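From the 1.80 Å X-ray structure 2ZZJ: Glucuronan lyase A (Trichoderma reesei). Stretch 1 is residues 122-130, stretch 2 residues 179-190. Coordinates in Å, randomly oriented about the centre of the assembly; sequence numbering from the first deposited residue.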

# COMPACT_ATOMS: atom_id res chain seq x y z
N ARG A 122 6.36 6.67 -0.57
CA ARG A 122 7.82 6.67 -0.48
C ARG A 122 8.35 5.63 -1.42
O ARG A 122 7.59 4.80 -1.90
CB ARG A 122 8.24 6.29 0.93
CG ARG A 122 7.97 4.87 1.27
CD ARG A 122 8.30 4.53 2.71
NE ARG A 122 8.76 3.15 2.79
CZ ARG A 122 9.34 2.62 3.86
NH1 ARG A 122 9.73 1.35 3.84
NH2 ARG A 122 9.56 3.35 4.96
N TYR A 123 9.65 5.69 -1.71
CA TYR A 123 10.33 4.56 -2.29
C TYR A 123 11.64 4.42 -1.53
O TYR A 123 12.06 5.35 -0.81
CB TYR A 123 10.58 4.75 -3.79
CG TYR A 123 11.26 6.06 -4.19
CD1 TYR A 123 12.67 6.16 -4.28
CD2 TYR A 123 10.52 7.18 -4.48
CE1 TYR A 123 13.30 7.37 -4.65
CE2 TYR A 123 11.13 8.39 -4.85
CZ TYR A 123 12.53 8.48 -4.93
OH TYR A 123 13.11 9.71 -5.31
N VAL A 124 12.26 3.25 -1.68
CA VAL A 124 13.49 2.89 -0.99
C VAL A 124 14.54 2.52 -2.02
O VAL A 124 14.26 1.83 -3.00
CB VAL A 124 13.23 1.70 -0.02
CG1 VAL A 124 14.48 1.28 0.70
CG2 VAL A 124 12.19 2.11 1.02
N ASN A 125 15.78 2.98 -1.81
CA ASN A 125 16.88 2.53 -2.65
C ASN A 125 18.14 2.36 -1.80
O ASN A 125 18.19 2.80 -0.64
CB ASN A 125 17.12 3.49 -3.83
CG ASN A 125 17.41 4.89 -3.38
OD1 ASN A 125 18.16 5.09 -2.41
ND2 ASN A 125 16.85 5.88 -4.07
N GLY A 126 19.14 1.73 -2.39
CA GLY A 126 20.31 1.31 -1.64
C GLY A 126 20.43 -0.19 -1.75
O GLY A 126 19.98 -0.78 -2.73
N HIS A 127 21.05 -0.80 -0.74
CA HIS A 127 21.54 -2.20 -0.78
C HIS A 127 20.91 -3.05 0.35
O HIS A 127 20.52 -4.21 0.13
CB HIS A 127 23.09 -2.25 -0.70
CG HIS A 127 23.65 -3.63 -0.86
ND1 HIS A 127 23.54 -4.36 -2.02
CD2 HIS A 127 24.32 -4.43 0.02
CE1 HIS A 127 24.12 -5.54 -1.87
NE2 HIS A 127 24.59 -5.61 -0.64
N TYR A 128 20.80 -2.50 1.54
CA TYR A 128 20.16 -3.19 2.67
C TYR A 128 20.49 -4.68 2.74
O TYR A 128 19.60 -5.53 2.93
CB TYR A 128 18.64 -2.99 2.62
CG TYR A 128 17.93 -3.11 3.96
CD1 TYR A 128 18.20 -2.21 4.99
CD2 TYR A 128 16.95 -4.08 4.18
CE1 TYR A 128 17.52 -2.29 6.22
CE2 TYR A 128 16.25 -4.16 5.40
CZ TYR A 128 16.56 -3.26 6.41
OH TYR A 128 15.89 -3.31 7.62
N ARG A 129 21.76 -5.02 2.57
CA ARG A 129 22.18 -6.42 2.69
C ARG A 129 23.59 -6.43 3.25
O ARG A 129 24.45 -5.65 2.79
CB ARG A 129 22.19 -7.11 1.32
CG ARG A 129 22.54 -8.57 1.37
CD ARG A 129 22.47 -9.21 0.00
NE ARG A 129 21.12 -9.19 -0.54
CZ ARG A 129 20.16 -10.05 -0.21
NH1 ARG A 129 20.39 -11.02 0.67
NH2 ARG A 129 18.97 -9.94 -0.77
N GLN A 130 23.82 -7.27 4.26
CA GLN A 130 25.17 -7.48 4.81
C GLN A 130 26.15 -7.87 3.70
O GLN A 130 25.82 -8.70 2.85
CB GLN A 130 25.16 -8.56 5.90
CG GLN A 130 24.37 -8.19 7.17
CD GLN A 130 25.00 -7.06 7.98
OE1 GLN A 130 26.08 -6.54 7.64
NE2 GLN A 130 24.34 -6.68 9.06
N GLU A 179 5.21 13.23 -10.14
CA GLU A 179 6.05 12.47 -11.05
C GLU A 179 7.49 12.88 -10.86
O GLU A 179 7.79 14.07 -10.62
CB GLU A 179 5.57 12.60 -12.50
CG GLU A 179 6.36 13.52 -13.41
CD GLU A 179 5.53 14.07 -14.54
OE1 GLU A 179 5.18 15.27 -14.45
OE2 GLU A 179 5.20 13.32 -15.48
N GLU A 180 8.35 11.90 -10.87
CA GLU A 180 9.77 12.17 -10.85
C GLU A 180 10.50 11.10 -11.65
O GLU A 180 10.05 9.95 -11.73
CB GLU A 180 10.30 12.31 -9.42
CG GLU A 180 10.31 11.05 -8.61
CD GLU A 180 10.69 11.33 -7.16
OE1 GLU A 180 11.90 11.48 -6.90
OE2 GLU A 180 9.80 11.41 -6.29
N TYR A 181 11.60 11.51 -12.29
CA TYR A 181 12.33 10.67 -13.25
C TYR A 181 13.79 10.46 -12.86
O TYR A 181 14.32 11.17 -11.99
CB TYR A 181 12.25 11.30 -14.64
CG TYR A 181 10.84 11.30 -15.16
CD1 TYR A 181 10.33 10.19 -15.86
CD2 TYR A 181 9.99 12.37 -14.89
CE1 TYR A 181 9.01 10.19 -16.32
CE2 TYR A 181 8.68 12.36 -15.33
CZ TYR A 181 8.19 11.27 -16.04
OH TYR A 181 6.88 11.29 -16.47
N ASN A 182 14.43 9.50 -13.50
CA ASN A 182 15.86 9.25 -13.27
C ASN A 182 16.17 9.16 -11.78
O ASN A 182 17.05 9.88 -11.25
CB ASN A 182 16.71 10.36 -13.93
CG ASN A 182 16.39 10.53 -15.41
OD1 ASN A 182 16.36 9.57 -16.17
ND2 ASN A 182 16.13 11.77 -15.82
N VAL A 183 15.43 8.28 -11.10
CA VAL A 183 15.64 8.00 -9.68
C VAL A 183 15.70 6.50 -9.49
O VAL A 183 15.14 5.74 -10.30
CB VAL A 183 14.51 8.57 -8.77
CG1 VAL A 183 14.67 10.04 -8.55
CG2 VAL A 183 13.10 8.23 -9.32
N ALA A 184 16.41 6.07 -8.44
CA ALA A 184 16.43 4.67 -8.04
C ALA A 184 15.20 4.39 -7.16
O ALA A 184 15.04 5.01 -6.09
CB ALA A 184 17.70 4.35 -7.27
N THR A 185 14.36 3.46 -7.59
CA THR A 185 13.07 3.19 -6.91
C THR A 185 12.98 1.87 -6.11
O THR A 185 11.93 1.57 -5.50
CB THR A 185 11.94 3.17 -7.94
OG1 THR A 185 12.28 2.23 -8.98
CG2 THR A 185 11.69 4.56 -8.51
N THR A 186 14.03 1.04 -6.14
CA THR A 186 14.10 -0.19 -5.36
C THR A 186 15.56 -0.49 -4.99
O THR A 186 16.47 0.14 -5.53
CB THR A 186 13.40 -1.42 -6.04
OG1 THR A 186 13.18 -2.48 -5.10
CG2 THR A 186 14.20 -1.95 -7.26
N VAL A 187 15.75 -1.46 -4.09
CA VAL A 187 17.09 -1.90 -3.70
C VAL A 187 17.76 -2.70 -4.83
O VAL A 187 17.09 -3.24 -5.71
CB VAL A 187 17.09 -2.71 -2.35
CG1 VAL A 187 16.70 -1.80 -1.17
CG2 VAL A 187 16.18 -3.91 -2.40
N ASP A 188 19.10 -2.76 -4.79
CA ASP A 188 19.84 -3.39 -5.88
C ASP A 188 19.93 -4.93 -5.81
O ASP A 188 21.04 -5.48 -5.86
CB ASP A 188 21.24 -2.73 -6.06
CG ASP A 188 22.15 -2.89 -4.83
OD1 ASP A 188 21.66 -3.33 -3.76
OD2 ASP A 188 23.37 -2.59 -4.94
N ASP A 189 18.79 -5.60 -5.71
CA ASP A 189 18.70 -7.06 -5.89
C ASP A 189 17.47 -7.51 -6.73
O ASP A 189 16.74 -6.66 -7.27
CB ASP A 189 18.78 -7.83 -4.56
CG ASP A 189 17.52 -7.67 -3.71
OD1 ASP A 189 16.42 -7.38 -4.28
OD2 ASP A 189 17.64 -7.87 -2.48
N ASP A 190 17.23 -8.82 -6.82
CA ASP A 190 16.17 -9.37 -7.68
C ASP A 190 15.06 -10.10 -6.88
O ASP A 190 14.41 -11.01 -7.38
CB ASP A 190 16.76 -10.31 -8.75
CG ASP A 190 17.88 -9.67 -9.56
OD1 ASP A 190 17.80 -8.48 -9.93
OD2 ASP A 190 18.87 -10.38 -9.84
O HOH W 1 10.52 1.55 -3.37
O HOH W 2 19.19 1.36 -5.20
O HOH W 3 20.28 -5.12 -2.26

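Two chain segments can run alongside each other without forming a regular sheet, and this pair from glucuronan lyase A illustrates how water and side chains then supply what backbone pairing does not. Residues 122-126 form the end of a strand, whereas the facing residues 184-189 are loop, entered after the chain turns a corner at N182. The two backbones advance in the same direction: the CA of Y123 lies 5.5 Å from the CA of T185, and the CA of N125 lies 4.6 Å from the CA of V187. Direct backbone hydrogen bonding between them is confined to one link, from D188 N to G126 O at 3.0 Å, supported by a CA-H...O contact in which V187 CA approaches G126 O at 3.2 Å. Further back, V124 O comes within 3.2 Å of T186 N, but the angle is too poor for a hydrogen bond, and V187 N is buried without a partner.

Water bridges part of this gap. Water 1 accepts from V124 N at 3.0 Å and donates to T185 O at 2.6 Å; water 2 sits similarly, two residues on in the first stretch but one in the second, accepting from G126 N at 2.8 Å and lying 3.0 Å from T186 O. Each thus sits between an amide and a carbonyl that do not bond directly. G126 suits its position because, at its backbone angles, a CB would be jammed against the preceding carbonyl oxygen.

The side chains extend the contact at both ends. Y123 points toward the second stretch, and its OH donates to E180 OE1 at 2.7 Å, reaching back to the strand before the corner. Its ring also provides apolar contact, with CZ 4.3 Å from V183 CB. N125 uses its amide to satisfy a backbone acceptor: ND2 donates to A184 O at 2.8 Å and a nearly straight 169°, while N125 CB packs 3.6 Å from A184 CB. Further along, V187 offers CG1 to V124 CG1 at 4.2 Å and to Y128 CB at 4.4 Å.

Beyond the strand, acidic residues meet nitrogen donors. H127 ND1 donates to D188 OD1 at 2.8 Å, with the carboxylate oxygen near the plane of the imidazole, where the N-H lies. Water 3 reinforces this pairing by donating to H127 O at 2.6 Å and to D188 OD1 at 2.7 Å. Finally, R129 NH2 forms a salt bridge with D189 OD2 at 3.0 Å, combining opposite charges with an in-plane hydrogen bond at the guanidinium edge.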